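Local coordinates for N2152 (Neocallimastix frontalis, PDB 5U22), which probably hydrolyses rare arabinosyl substrates as a polyspecific family 39 glycoside hydrolase of a rumen anaerobic fungus, at residues A104-G109 with F121-S126; Y112-I117 with V150-S155. All coordinates share one frame; numbering follows the deposited sequence.

From the N terminus, the chain leaves strand 98-102 of the TIM barrel, makes the short 3-10 turn at 104-106 and runs through a long loop into helix 117-134. Interaction 1 packs that turn against the helix and so closes a short loop of the chain. The residues between its segments include 112-117, the first segment of interaction 2, whose partner 150-155 comes only after strand 139-143, so the two closures cross. Interaction 2 thereby ties the loop after strand 98-102 to helix 148-151 and the turn that follows it. A probable hydrogen bond of 2.6 Å from Tyr112 OH to Asp105 OD1 joins the two contacts directly.

Interaction 1 of 2, residues A104-G109 with F121-S126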
ATOM      1  N   ALA A 104      14.647  -9.442  -7.705  1.00 18.60           N
ATOM      2  CA  ALA A 104      15.472 -10.192  -6.757  1.00 17.98           C
ATOM      3  C   ALA A 104      15.014 -11.636  -6.635  1.00 14.90           C
ATOM      4  O   ALA A 104      15.836 -12.538  -6.435  1.00 16.85           O
ATOM      5  CB  ALA A 104      15.448  -9.525  -5.378  1.00 16.27           C
ATOM      6  N   ASP A 105      13.715 -11.887  -6.767  1.00 17.02           N
ATOM      7  CA  ASP A 105      13.225 -13.235  -6.497  1.00 14.48           C
ATOM      8  C   ASP A 105      13.499 -14.207  -7.642  1.00 16.42           C
ATOM      9  O   ASP A 105      13.099 -15.375  -7.560  1.00 14.59           O
ATOM     10  CB  ASP A 105      11.740 -13.189  -6.144  1.00 16.77           C
ATOM     11  CG  ASP A 105      11.518 -12.818  -4.691  1.00 17.76           C
ATOM     12  OD1 ASP A 105      12.459 -12.258  -4.087  1.00 19.12           O
ATOM     13  OD2 ASP A 105      10.439 -13.121  -4.132  1.00 18.76           O
ATOM     14  N   ILE A 106      14.182 -13.762  -8.696  1.00 15.46           N
ATOM     15  CA  ILE A 106      14.857 -14.698  -9.594  1.00 15.97           C
ATOM     16  C   ILE A 106      15.727 -15.658  -8.797  1.00 16.36           C
ATOM     17  O   ILE A 106      15.888 -16.830  -9.172  1.00 19.09           O
ATOM     18  CB  ILE A 106      15.697 -13.926 -10.637  1.00 16.51           C
ATOM     19  CG1 ILE A 106      14.799 -13.263 -11.681  1.00 16.70           C
ATOM     20  CG2 ILE A 106      16.739 -14.852 -11.309  1.00 16.56           C
ATOM     21  CD1 ILE A 106      15.564 -12.402 -12.646  1.00 17.50           C
ATOM     22  N   LEU A 107      16.284 -15.195  -7.701  1.00 15.75           N
ATOM     23  CA  LEU A 107      17.308 -15.895  -6.926  1.00 20.63           C
ATOM     24  C   LEU A 107      16.713 -16.625  -5.729  1.00 20.06           C
ATOM     25  O   LEU A 107      15.795 -16.110  -5.080  1.00 16.34           O
ATOM     26  CB  LEU A 107      18.363 -14.910  -6.422  1.00 19.46           C
ATOM     27  CG  LEU A 107      19.066 -14.114  -7.519  1.00 15.45           C
ATOM     28  CD1 LEU A 107      20.052 -13.141  -6.874  1.00 16.28           C
ATOM     29  CD2 LEU A 107      19.764 -15.050  -8.510  1.00 18.01           C
ATOM     30  N   PRO A 108      17.261 -17.797  -5.409  1.00 17.37           N
ATOM     31  CA  PRO A 108      16.799 -18.555  -4.246  1.00 19.41           C
ATOM     32  C   PRO A 108      17.542 -18.153  -2.979  1.00 18.25           C
ATOM     33  O   PRO A 108      18.621 -17.562  -3.018  1.00 18.40           O
ATOM     34  CB  PRO A 108      17.159 -19.994  -4.636  1.00 19.18           C
ATOM     35  CG  PRO A 108      18.506 -19.805  -5.319  1.00 20.86           C
ATOM     36  CD  PRO A 108      18.381 -18.481  -6.087  1.00 17.00           C
ATOM     37  N   GLY A 109      16.943 -18.500  -1.844  1.00 20.90           N
ATOM     38  CA  GLY A 109      17.578 -18.321  -0.546  1.00 18.20           C
ATOM     39  C   GLY A 109      17.274 -16.972   0.076  1.00 20.26           C
ATOM     40  O   GLY A 109      16.978 -15.989  -0.600  1.00 17.25           O
ATOM     41  N   PHE A 121      22.729 -11.123 -14.845  1.00 17.11           N
ATOM     42  CA  PHE A 121      22.391 -10.427 -16.079  1.00 16.13           C
ATOM     43  C   PHE A 121      21.703 -11.357 -17.074  1.00 17.77           C
ATOM     44  O   PHE A 121      20.735 -10.959 -17.735  1.00 17.77           O
ATOM     45  CB  PHE A 121      23.657  -9.807 -16.678  1.00 15.29           C
ATOM     46  CG  PHE A 121      23.967  -8.418 -16.160  1.00 13.11           C
ATOM     47  CD1 PHE A 121      23.535  -7.997 -14.911  1.00 20.18           C
ATOM     48  CD2 PHE A 121      24.665  -7.517 -16.953  1.00 18.34           C
ATOM     49  CE1 PHE A 121      23.817  -6.711 -14.450  1.00 18.93           C
ATOM     50  CE2 PHE A 121      24.941  -6.225 -16.503  1.00 23.14           C
ATOM     51  CZ  PHE A 121      24.517  -5.826 -15.252  1.00 17.05           C
ATOM     52  N   ASN A 122      22.186 -12.597 -17.208  1.00 16.42           N
ATOM     53  CA  ASN A 122      21.517 -13.551 -18.093  1.00 18.44           C
ATOM     54  C   ASN A 122      20.059 -13.756 -17.682  1.00 15.54           C
ATOM     55  O   ASN A 122      19.156 -13.756 -18.526  1.00 13.95           O
ATOM     56  CB  ASN A 122      22.268 -14.883 -18.092  1.00 16.51           C
ATOM     57  CG  ASN A 122      23.577 -14.809 -18.849  1.00 19.52           C
ATOM     58  OD1 ASN A 122      23.684 -14.094 -19.848  1.00 23.24           O
ATOM     59  ND2 ASN A 122      24.590 -15.532 -18.364  1.00 18.13           N
ATOM     60  N   GLU A 123      19.812 -13.921 -16.385  1.00 16.78           N
ATOM     61  CA  GLU A 123      18.439 -14.118 -15.925  1.00 16.39           C
ATOM     62  C   GLU A 123      17.580 -12.888 -16.194  1.00 17.78           C
ATOM     63  O   GLU A 123      16.428 -13.016 -16.618  1.00 16.53           O
ATOM     64  CB  GLU A 123      18.429 -14.470 -14.439  1.00 22.33           C
ATOM     65  CG  GLU A 123      18.946 -15.863 -14.141  1.00 18.71           C
ATOM     66  CD  GLU A 123      18.118 -16.932 -14.808  1.00 20.96           C
ATOM     67  OE1 GLU A 123      16.878 -16.845 -14.746  1.00 19.95           O
ATOM     68  OE2 GLU A 123      18.704 -17.857 -15.403  1.00 28.26           O
ATOM     69  N   ILE A 124      18.122 -11.688 -15.953  1.00 15.57           N
ATOM     70  CA  ILE A 124      17.363 -10.468 -16.219  1.00 15.83           C
ATOM     71  C   ILE A 124      17.052 -10.350 -17.703  1.00 15.78           C
ATOM     72  O   ILE A 124      15.912 -10.059 -18.082  1.00 15.45           O
ATOM     73  CB  ILE A 124      18.115  -9.230 -15.691  1.00 15.41           C
ATOM     74  CG1 ILE A 124      18.081  -9.218 -14.161  1.00 13.91           C
ATOM     75  CG2 ILE A 124      17.490  -7.956 -16.205  1.00 17.21           C
ATOM     76  CD1 ILE A 124      18.927  -8.121 -13.554  1.00 17.35           C
ATOM     77  N   ARG A 125      18.039 -10.624 -18.570  1.00 15.78           N
ATOM     78  CA  ARG A 125      17.801 -10.528 -20.012  1.00 19.26           C
ATOM     79  C   ARG A 125      16.721 -11.499 -20.458  1.00 16.75           C
ATOM     80  O   ARG A 125      15.856 -11.152 -21.268  1.00 18.40           O
ATOM     81  CB  ARG A 125      19.079 -10.807 -20.798  1.00 17.56           C
ATOM     82  CG  ARG A 125      20.116  -9.723 -20.759  1.00 20.75           C
ATOM     83  CD  ARG A 125      21.333 -10.177 -21.578  1.00 18.69           C
ATOM     84  NE  ARG A 125      22.463  -9.281 -21.400  1.00 18.92           N
ATOM     85  CZ  ARG A 125      22.559  -8.098 -21.994  1.00 24.86           C
ATOM     86  NH1 ARG A 125      21.583  -7.672 -22.782  1.00 24.64           N
ATOM     87  NH2 ARG A 125      23.623  -7.337 -21.797  1.00 21.33           N
ATOM     88  N   SER A 126      16.785 -12.741 -19.974  1.00 16.54           N
ATOM     89  CA  SER A 126      15.751 -13.714 -20.306  1.00 19.57           C
ATOM     90  C   SER A 126      14.384 -13.252 -19.819  1.00 18.79           C
ATOM     91  O   SER A 126      13.387 -13.395 -20.538  1.00 16.94           O
ATOM     92  CB  SER A 126      16.094 -15.081 -19.715  1.00 15.63           C
ATOM     93  OG  SER A 126      15.031 -15.992 -19.924  1.00 17.65           O
TER
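In the TIM barrel of this glycoside hydrolase, the loop that follows strand 98-102 folds back on the helix it leads into, and Ile106 is the residue that makes the touch, against Glu123 and Ile124 of helix 117-134. The contact is plain apolar packing within one beta-alpha unit, with no hydrogen bond between the two segments. Ile106 belongs to a 3-10 turn, in which Leu107 N donates to Ala104 O, and its CB points toward the helix. Both branches of the isoleucine are used. With CG1 beside the backbone N (chi1 -73°), the CG2 methyl lies anti to that N and meets the aliphatic root of Glu123, Ile106 CG2 being 3.6 Å from Glu123 CB and 3.7 Å from Glu123 CG. The longer branch carries Ile106 CD1 alongside the helix backbone between Glu123 and Ile124, where it is 4.0 Å from Glu123 CB.

The glutamate thus has two roles along its length. Its methylenes cover the isoleucine methyl, while a bend at chi2 (-61°) turns the carboxylate back over the same methyl, Glu123 OE1 resting 4.0 Å from Ile106 CG2. That oxygen forms a salt bridge with Arg77, an arginine from another loop that also touches Ile106, which probably helps to hold the bent chain in place. What the 3-10 turn meets is therefore chiefly the hydrocarbon part of the glutamate. Ile124, the second helix residue in the contact, also packs on Thr167 of helix 160-174. At the far end of the isoleucine, the terminal methyl comes to the Ile124 side chain, with 4.3 Å separating Ile106 CD1 from Ile124 CG1.

Interaction 2 of 2, residues Y112-I117 with V150-S155; sequences YRWPGI and VTWKDS
Trp114 and Trp152 meet as an edge-to-face (T-shaped) pair between two loops of the TIM barrel, one after strand 98-102 and the other after strand 139-143 and helix 148-151. Their six-membered rings have centroids 4.9 Å apart and planes inclined at 68°. Trp152 supplies the edge: its CZ3 and CH2 carbons are directed at one face of the Trp114 indole, with Trp152 CZ3 3.7 Å from Trp114 CE3 and Trp152 CH2 lying off toward the rim of that ring. The opposite face of Trp114 is covered by the chain itself, through Pro115 CD and Gly116 N, which sandwiches the indole. Trp152 leaves its backbone pointing away from the other loop, yet with CG anti to the backbone N (chi1 -167°) the long indole swings its benzo edge back across. Its NE1 donates to Leu158 O, which probably helps to set how the ring is turned. Were Trp114 replaced by an alanine, the benzo edge of Trp152 would probably lose the face it packs on, opening a gap between the two loops.

At the other end of the contact, Thr151 comes to the rim of Tyr112, its OG1 close to the ring plane and 3.7 Å from Tyr112 CD2, while Thr151 CB stands 3.8 Å from the same carbon. The threonine hydroxyl finds its polar partners elsewhere, notably Glu147 O, and Tyr112 OH bonds to Asp105 and Asn146. The Tyr112 side chain is about 5 Å from a bound BTB, a buffer molecule, consistent with a position near the substrate pocket. A water lies within hydrogen-bonding distance of both backbone carbonyls, 2.9 Å from Tyr112 O and 2.7 Å from Thr151 O.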
ATOM      1  N   TYR A 112      19.309 -13.724  -0.404  1.00 16.86           N
ATOM      2  CA  TYR A 112      19.435 -14.220  -1.773  1.00 20.23           C
ATOM      3  C   TYR A 112      20.823 -14.780  -2.037  1.00 20.26           C
ATOM      4  O   TYR A 112      21.837 -14.174  -1.683  1.00 17.66           O
ATOM      5  CB  TYR A 112      19.152 -13.105  -2.780  1.00 17.66           C
ATOM      6  CG  TYR A 112      17.767 -12.521  -2.667  1.00 16.87           C
ATOM      7  CD1 TYR A 112      16.664 -13.217  -3.143  1.00 15.48           C
ATOM      8  CD2 TYR A 112      17.557 -11.279  -2.068  1.00 19.93           C
ATOM      9  CE1 TYR A 112      15.385 -12.688  -3.034  1.00 15.93           C
ATOM     10  CE2 TYR A 112      16.285 -10.744  -1.957  1.00 15.42           C
ATOM     11  CZ  TYR A 112      15.205 -11.460  -2.437  1.00 16.21           C
ATOM     12  OH  TYR A 112      13.931 -10.949  -2.327  1.00 16.12           O
ATOM     13  N   ARG A 113      20.865 -15.930  -2.695  1.00 16.08           N
ATOM     14  CA  ARG A 113      22.143 -16.549  -3.019  1.00 22.12           C
ATOM     15  C   ARG A 113      22.636 -15.946  -4.325  1.00 21.97           C
ATOM     16  O   ARG A 113      22.183 -16.321  -5.408  1.00 20.10           O
ATOM     17  CB  ARG A 113      21.995 -18.064  -3.093  1.00 25.17           C
ATOM     18  CG  ARG A 113      21.840 -18.685  -1.719  1.00 21.26           C
ATOM     19  CD  ARG A 113      22.263 -20.134  -1.737  1.00 27.96           C
ATOM     20  NE  ARG A 113      21.241 -20.954  -2.367  1.00 30.12           N
ATOM     21  CZ  ARG A 113      20.158 -21.380  -1.733  1.00 33.72           C
ATOM     22  NH1 ARG A 113      19.965 -21.050  -0.464  1.00 31.14           N
ATOM     23  NH2 ARG A 113      19.265 -22.125  -2.370  1.00 33.84           N
ATOM     24  N   TRP A 114      23.556 -14.990  -4.213  1.00 18.75           N
ATOM     25  CA  TRP A 114      24.071 -14.286  -5.379  1.00 20.73           C
ATOM     26  C   TRP A 114      24.866 -15.245  -6.257  1.00 20.23           C
ATOM     27  O   TRP A 114      25.776 -15.921  -5.758  1.00 22.65           O
ATOM     28  CB  TRP A 114      24.953 -13.132  -4.924  1.00 20.66           C
ATOM     29  CG  TRP A 114      25.618 -12.347  -6.007  1.00 16.30           C
ATOM     30  CD1 TRP A 114      26.947 -12.360  -6.332  1.00 16.89           C
ATOM     31  CD2 TRP A 114      24.995 -11.415  -6.898  1.00 18.18           C
ATOM     32  NE1 TRP A 114      27.188 -11.480  -7.368  1.00 16.76           N
ATOM     33  CE2 TRP A 114      26.005 -10.894  -7.737  1.00 17.76           C
ATOM     34  CE3 TRP A 114      23.683 -10.968  -7.070  1.00 16.25           C
ATOM     35  CZ2 TRP A 114      25.742  -9.951  -8.726  1.00 17.47           C
ATOM     36  CZ3 TRP A 114      23.426 -10.029  -8.054  1.00 20.43           C
ATOM     37  CH2 TRP A 114      24.448  -9.533  -8.871  1.00 20.93           C
ATOM     38  N   PRO A 115      24.554 -15.343  -7.549  1.00 18.86           N
ATOM     39  CA  PRO A 115      25.258 -16.287  -8.434  1.00 19.12           C
ATOM     40  C   PRO A 115      26.371 -15.658  -9.261  1.00 18.54           C
ATOM     41  O   PRO A 115      26.889 -16.333 -10.160  1.00 21.88           O
ATOM     42  CB  PRO A 115      24.123 -16.757  -9.348  1.00 20.57           C
ATOM     43  CG  PRO A 115      23.317 -15.493  -9.558  1.00 21.45           C
ATOM     44  CD  PRO A 115      23.415 -14.708  -8.241  1.00 22.64           C
ATOM     45  N   GLY A 116      26.730 -14.417  -8.992  1.00 17.32           N
ATOM     46  CA  GLY A 116      27.648 -13.714  -9.860  1.00 15.84           C
ATOM     47  C   GLY A 116      26.911 -12.820 -10.838  1.00 16.25           C
ATOM     48  O   GLY A 116      25.783 -13.102 -11.252  1.00 17.40           O
ATOM     49  N   ILE A 117      27.566 -11.720 -11.220  1.00 17.26           N
ATOM     50  CA  ILE A 117      26.933 -10.720 -12.079  1.00 14.98           C
ATOM     51  C   ILE A 117      26.549 -11.324 -13.427  1.00 18.05           C
ATOM     52  O   ILE A 117      25.562 -10.910 -14.045  1.00 15.73           O
ATOM     53  CB  ILE A 117      27.870  -9.498 -12.235  1.00 17.07           C
ATOM     54  CG1 ILE A 117      27.147  -8.280 -12.817  1.00 18.71           C
ATOM     55  CG2 ILE A 117      29.097  -9.836 -13.095  1.00 16.45           C
ATOM     56  CD1 ILE A 117      26.282  -7.546 -11.820  1.00 18.11           C
ATOM     57  N   VAL A 150      19.295  -5.962   4.366  1.00 15.23           N
ATOM     58  CA  VAL A 150      19.200  -7.268   4.990  1.00 16.42           C
ATOM     59  C   VAL A 150      19.945  -8.328   4.185  1.00 17.06           C
ATOM     60  O   VAL A 150      20.576  -9.216   4.762  1.00 19.39           O
ATOM     61  CB  VAL A 150      17.720  -7.668   5.184  1.00 16.83           C
ATOM     62  CG1 VAL A 150      17.597  -9.101   5.703  1.00 15.25           C
ATOM     63  CG2 VAL A 150      17.037  -6.719   6.133  1.00 20.86           C
ATOM     64  N   THR A 151      19.919  -8.231   2.849  1.00 16.37           N
ATOM     65  CA  THR A 151      20.305  -9.358   2.005  1.00 16.51           C
ATOM     66  C   THR A 151      21.561  -9.158   1.173  1.00 18.53           C
ATOM     67  O   THR A 151      22.089 -10.149   0.665  1.00 20.07           O
ATOM     68  CB  THR A 151      19.169  -9.730   1.043  1.00 16.49           C
ATOM     69  OG1 THR A 151      18.858  -8.609   0.194  1.00 18.84           O
ATOM     70  CG2 THR A 151      17.955 -10.149   1.824  1.00 16.57           C
ATOM     71  N   TRP A 152      22.054  -7.932   0.997  1.00 15.54           N
ATOM     72  CA  TRP A 152      23.274  -7.773   0.219  1.00 15.43           C
ATOM     73  C   TRP A 152      24.499  -8.035   1.090  1.00 22.43           C
ATOM     74  O   TRP A 152      24.576  -7.573   2.230  1.00 18.84           O
ATOM     75  CB  TRP A 152      23.368  -6.382  -0.415  1.00 19.51           C
ATOM     76  CG  TRP A 152      24.474  -6.420  -1.429  1.00 17.65           C
ATOM     77  CD1 TRP A 152      25.769  -6.026  -1.248  1.00 16.81           C
ATOM     78  CD2 TRP A 152      24.409  -7.011  -2.729  1.00 17.73           C
ATOM     79  NE1 TRP A 152      26.504  -6.291  -2.382  1.00 19.63           N
ATOM     80  CE2 TRP A 152      25.693  -6.895  -3.306  1.00 19.65           C
ATOM     81  CE3 TRP A 152      23.383  -7.610  -3.474  1.00 18.14           C
ATOM     82  CZ2 TRP A 152      25.974  -7.342  -4.593  1.00 20.24           C
ATOM     83  CZ3 TRP A 152      23.666  -8.060  -4.753  1.00 15.18           C
ATOM     84  CH2 TRP A 152      24.952  -7.931  -5.297  1.00 18.43           C
ATOM     85  N   LYS A 153      25.464  -8.779   0.544  1.00 21.17           N
ATOM     86  CA  LYS A 153      26.678  -9.160   1.262  1.00 20.29           C
ATOM     87  C   LYS A 153      27.893  -8.731   0.453  1.00 24.02           C
ATOM     88  O   LYS A 153      27.961  -9.003  -0.750  1.00 25.38           O
ATOM     89  CB  LYS A 153      26.730 -10.673   1.505  1.00 22.90           C
ATOM     90  CG  LYS A 153      25.543 -11.247   2.270  1.00 18.38           C
ATOM     91  CD  LYS A 153      25.340 -10.561   3.626  1.00 26.44           C
ATOM     92  CE  LYS A 153      24.089 -11.101   4.329  1.00 26.48           C
ATOM     93  NZ  LYS A 153      23.783 -10.361   5.587  1.00 28.08           N
ATOM     94  N   ASP A 154      28.851  -8.070   1.116  1.00 29.01           N
ATOM     95  CA  ASP A 154      30.075  -7.641   0.436  1.00 30.61           C
ATOM     96  C   ASP A 154      30.777  -8.805  -0.243  1.00 25.10           C
ATOM     97  O   ASP A 154      31.457  -8.619  -1.263  1.00 25.60           O
ATOM     98  CB  ASP A 154      31.046  -6.984   1.424  1.00 36.74           C
ATOM     99  CG  ASP A 154      30.638  -5.571   1.818  1.00 36.56           C
ATOM    100  OD1 ASP A 154      29.869  -4.924   1.074  1.00 40.02           O
ATOM    101  OD2 ASP A 154      31.115  -5.110   2.881  1.00 50.68           O
ATOM    102  N   SER A 155      30.637 -10.008   0.311  1.00 23.58           N
ATOM    103  CA  SER A 155      31.259 -11.199  -0.248  1.00 26.52           C
ATOM    104  C   SER A 155      30.689 -11.590  -1.607  1.00 29.32           C
ATOM    105  O   SER A 155      31.232 -12.500  -2.244  1.00 28.31           O
ATOM    106  CB  SER A 155      31.099 -12.364   0.726  1.00 26.24           C
ATOM    107  OG  SER A 155      29.730 -12.658   0.906  1.00 24.68           O
TER
HETATM  108  O   HOH W   1      22.899 -11.492  -1.555  1.00 22.32           O